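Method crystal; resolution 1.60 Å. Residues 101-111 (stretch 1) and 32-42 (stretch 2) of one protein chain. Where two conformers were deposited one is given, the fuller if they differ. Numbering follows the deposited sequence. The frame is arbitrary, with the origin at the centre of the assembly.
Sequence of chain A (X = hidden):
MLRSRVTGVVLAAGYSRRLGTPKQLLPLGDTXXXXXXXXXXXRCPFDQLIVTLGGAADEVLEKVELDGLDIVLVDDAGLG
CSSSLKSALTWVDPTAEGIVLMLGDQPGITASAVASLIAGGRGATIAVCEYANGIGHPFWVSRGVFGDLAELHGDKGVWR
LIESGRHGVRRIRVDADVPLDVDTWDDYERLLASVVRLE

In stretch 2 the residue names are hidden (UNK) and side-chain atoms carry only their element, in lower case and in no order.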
# COMPACT_ATOMS: atom_id res chain seq x y z
N LEU A 101 -0.22 -0.34 -5.52
CA LEU A 101 -0.58 -0.92 -4.22
C LEU A 101 0.51 -0.72 -3.20
O LEU A 101 1.66 -1.03 -3.46
CB LEU A 101 -0.81 -2.43 -4.37
CG LEU A 101 -2.01 -2.93 -5.16
CD1 LEU A 101 -1.89 -4.45 -5.28
CD2 LEU A 101 -3.31 -2.54 -4.48
N MET A 102 0.12 -0.22 -2.03
CA MET A 102 1.07 -0.17 -0.94
C MET A 102 0.35 -0.41 0.36
O MET A 102 -0.88 -0.40 0.43
CB MET A 102 1.80 1.16 -0.92
CG MET A 102 1.02 2.24 -0.26
SD MET A 102 1.89 3.78 -0.45
CE MET A 102 1.10 4.44 -1.93
N LEU A 103 1.12 -0.77 1.39
CA LEU A 103 0.55 -1.04 2.71
C LEU A 103 0.53 0.23 3.55
O LEU A 103 1.44 1.05 3.46
CB LEU A 103 1.35 -2.12 3.45
CG LEU A 103 1.43 -3.50 2.77
CD1 LEU A 103 2.11 -4.51 3.68
CD2 LEU A 103 0.05 -4.02 2.36
N GLY A 104 -0.48 0.38 4.41
CA GLY A 104 -0.60 1.54 5.29
C GLY A 104 0.54 1.67 6.30
O GLY A 104 0.74 2.74 6.91
N ASP A 105 1.27 0.56 6.48
CA ASP A 105 2.34 0.46 7.48
C ASP A 105 3.75 0.43 6.86
O ASP A 105 4.71 0.01 7.51
CB ASP A 105 2.13 -0.73 8.45
CG ASP A 105 1.92 -2.06 7.73
OD1 ASP A 105 0.93 -2.15 6.96
OD2 ASP A 105 2.71 -3.01 7.96
N GLN A 106 3.88 0.94 5.65
CA GLN A 106 5.15 1.07 4.97
C GLN A 106 5.48 2.52 4.56
O GLN A 106 5.49 2.85 3.40
CB GLN A 106 5.14 0.25 3.69
CG GLN A 106 4.97 -1.20 3.80
CD GLN A 106 4.65 -1.88 2.46
OE1 GLN A 106 3.58 -1.75 1.91
NE2 GLN A 106 5.57 -2.64 1.99
N PRO A 107 5.73 3.37 5.55
CA PRO A 107 5.97 4.79 5.27
C PRO A 107 7.31 5.10 4.61
O PRO A 107 7.52 6.22 4.14
CB PRO A 107 5.91 5.44 6.66
CG PRO A 107 6.32 4.34 7.61
CD PRO A 107 5.75 3.07 6.99
N GLY A 108 8.20 4.11 4.60
CA GLY A 108 9.54 4.27 4.04
C GLY A 108 9.62 4.21 2.52
O GLY A 108 10.66 4.46 1.94
N ILE A 109 8.52 3.82 1.87
CA ILE A 109 8.42 3.91 0.41
C ILE A 109 8.60 5.38 0.01
O ILE A 109 8.23 6.27 0.78
CB ILE A 109 7.04 3.36 -0.03
CG1 ILE A 109 7.03 1.83 0.10
CG2 ILE A 109 6.67 3.79 -1.45
CD1 ILE A 109 5.63 1.23 -0.03
N THR A 110 9.16 5.64 -1.17
CA THR A 110 9.37 7.01 -1.65
C THR A 110 8.53 7.32 -2.88
O THR A 110 8.21 6.43 -3.69
CB THR A 110 10.85 7.31 -2.00
OG1 THR A 110 11.25 6.54 -3.15
CG2 THR A 110 11.76 7.00 -0.84
N ALA A 111 8.17 8.60 -3.01
CA ALA A 111 7.46 9.08 -4.18
C ALA A 111 8.28 8.89 -5.46
O ALA A 111 7.71 8.59 -6.51
CB ALA A 111 7.04 10.55 -4.00
N UNK A 32 1.13 9.70 12.90
CA UNK A 32 0.86 8.29 13.19
C UNK A 32 1.48 7.46 12.07
O UNK A 32 1.91 7.99 11.03
c UNK A 32 -1.37 8.70 14.34
o UNK A 32 -1.20 8.41 11.95
c UNK A 32 -0.64 7.98 13.20
N UNK A 33 1.50 6.15 12.23
CA UNK A 33 2.06 5.31 11.22
C UNK A 33 1.30 5.44 9.91
O UNK A 33 1.86 5.68 8.91
c UNK A 33 2.50 2.71 10.81
c UNK A 33 2.34 1.40 11.49
c UNK A 33 3.92 2.91 10.35
c UNK A 33 2.03 3.87 11.70
N UNK A 34 -0.01 5.36 9.96
CA UNK A 34 -0.76 5.56 8.76
C UNK A 34 -0.63 6.98 8.18
O UNK A 34 -0.60 7.15 7.02
c UNK A 34 -3.08 5.39 7.68
c UNK A 34 -2.22 5.20 8.92
c UNK A 34 -2.63 4.52 6.54
c UNK A 34 -4.52 5.08 7.98
N UNK A 35 -0.60 7.97 9.06
CA UNK A 35 -0.43 9.37 8.66
C UNK A 35 0.87 9.58 7.91
O UNK A 35 0.93 10.31 6.92
N UNK A 36 1.92 8.91 8.37
CA UNK A 36 3.20 9.02 7.69
C UNK A 36 3.16 8.42 6.28
O UNK A 36 3.67 9.02 5.30
c UNK A 36 4.30 8.36 8.53
N UNK A 37 2.54 7.25 6.15
CA UNK A 37 2.38 6.61 4.84
C UNK A 37 1.53 7.48 3.90
O UNK A 37 1.87 7.66 2.73
o UNK A 37 2.64 4.45 5.82
c UNK A 37 1.78 5.23 4.97
c UNK A 37 1.64 4.56 3.60
N UNK A 38 0.44 8.05 4.42
CA UNK A 38 -0.43 8.86 3.56
C UNK A 38 0.20 10.19 3.17
O UNK A 38 -0.02 10.68 2.05
c UNK A 38 -3.95 8.18 5.08
c UNK A 38 -2.90 7.03 3.13
c UNK A 38 -1.80 9.06 4.22
c UNK A 38 -2.64 7.79 4.43
N UNK A 39 1.01 10.76 4.07
CA UNK A 39 1.80 11.97 3.74
C UNK A 39 2.64 11.72 2.50
O UNK A 39 2.68 12.57 1.59
c UNK A 39 2.68 12.36 4.91
N UNK A 40 3.29 10.56 2.44
CA UNK A 40 4.11 10.19 1.27
C UNK A 40 3.23 9.89 0.04
O UNK A 40 3.52 10.35 -1.08
c UNK A 40 5.89 8.46 0.52
c UNK A 40 4.46 6.09 0.59
s UNK A 40 4.98 7.34 -0.57
c UNK A 40 5.04 9.02 1.65
N UNK A 41 2.14 9.15 0.26
CA UNK A 41 1.26 8.75 -0.85
C UNK A 41 0.67 9.97 -1.55
O UNK A 41 0.47 9.97 -2.78
c UNK A 41 0.16 7.80 -0.36
N UNK A 42 0.37 11.02 -0.78
CA UNK A 42 -0.20 12.24 -1.37
C UNK A 42 0.78 12.94 -2.31
O UNK A 42 0.37 13.65 -3.24
n UNK A 42 -5.47 13.46 3.17
c UNK A 42 -4.53 13.81 2.30
c UNK A 42 -0.65 13.20 -0.26
c UNK A 42 -1.90 12.73 0.48
c UNK A 42 -2.17 13.73 1.60
n UNK A 42 -4.86 14.59 1.27
n UNK A 42 -3.28 13.38 2.47

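Position 32 carries three side-chain atoms, a carbon bearing one oxygen and one carbon, and touches nothing on stretch 1. The branching at CB identifies Thr32, whose OG1 accepts from the backbone N of position 35 at 3.0 Å and so caps the helix.

Position 33 has four carbons, forked at the second, and approaches both Asp105 and Pro107. This is Leu33; its CD2 lies 3.7 Å from Asp105 CB and its CD1 3.8 Å from Pro107 CD.

Position 34 shows the same four-carbon fork. Its CA packs 3.7 Å from Gly104 O, and the residue is Leu34. A CB on Gly104 would sit tightly against Leu34 CD1, so the absence of a side chain there leaves room for this leucine.

No side-chain atom is present at position 35, which is Gly35; an ideal CB here would clash with Thr32 OG1.

Position 36 has a single carbon, directed toward stretch 1, its CB 3.8 Å from Pro107 CB. It is Ala36.

At position 37 one carbon carries an oxygen and a carbon. The oxygen is 2.8 Å from Gly104 O, while the methyl carbon faces Leu103 O and Met102 SD. This is Thr37, and its OG1 donates a hydrogen bond to Gly104 O.

Position 38 holds four carbons forked at the second, with its CB pointing away from stretch 1 and no contact made: Leu38. Position 39, a single carbon out of reach, is Ala39.

Position 40 has an unbranched chain of two carbons, a sulfur and a terminal carbon, and reaches Met102, Ile109 and the backbone of Ala111. It is Met40. Its CG lies 3.2 Å from Ile109 O, and its CE meets Met102 SD at 3.6 Å and Ile109 CG2 at 3.8 Å.

Position 41 is one carbon, its CB 3.8 Å from Met102 CE, hence Ala41. Position 42 has three carbons, a nitrogen, then a carbon carrying two more nitrogens. This guanidinium marks Arg42, which is exposed and remote from stretch 1.

The helix runs roughly antiparallel to strand 101-103, with 543 Å² buried between the stretches. The CA atoms come closest at Pro107 and Thr37, 4.0 Å apart; from here Thr37 OG1 donates the single cross-stretch hydrogen bond, to Gly104 O, which satisfies the threonine hydroxyl in a buried setting. Around it, Leu33 and Ala36 pack on the proline ring, while Met40, covered most extensively, fills the space between Met102 and Ile109.

Stretch 2 32-42: TLLGATLAMAR
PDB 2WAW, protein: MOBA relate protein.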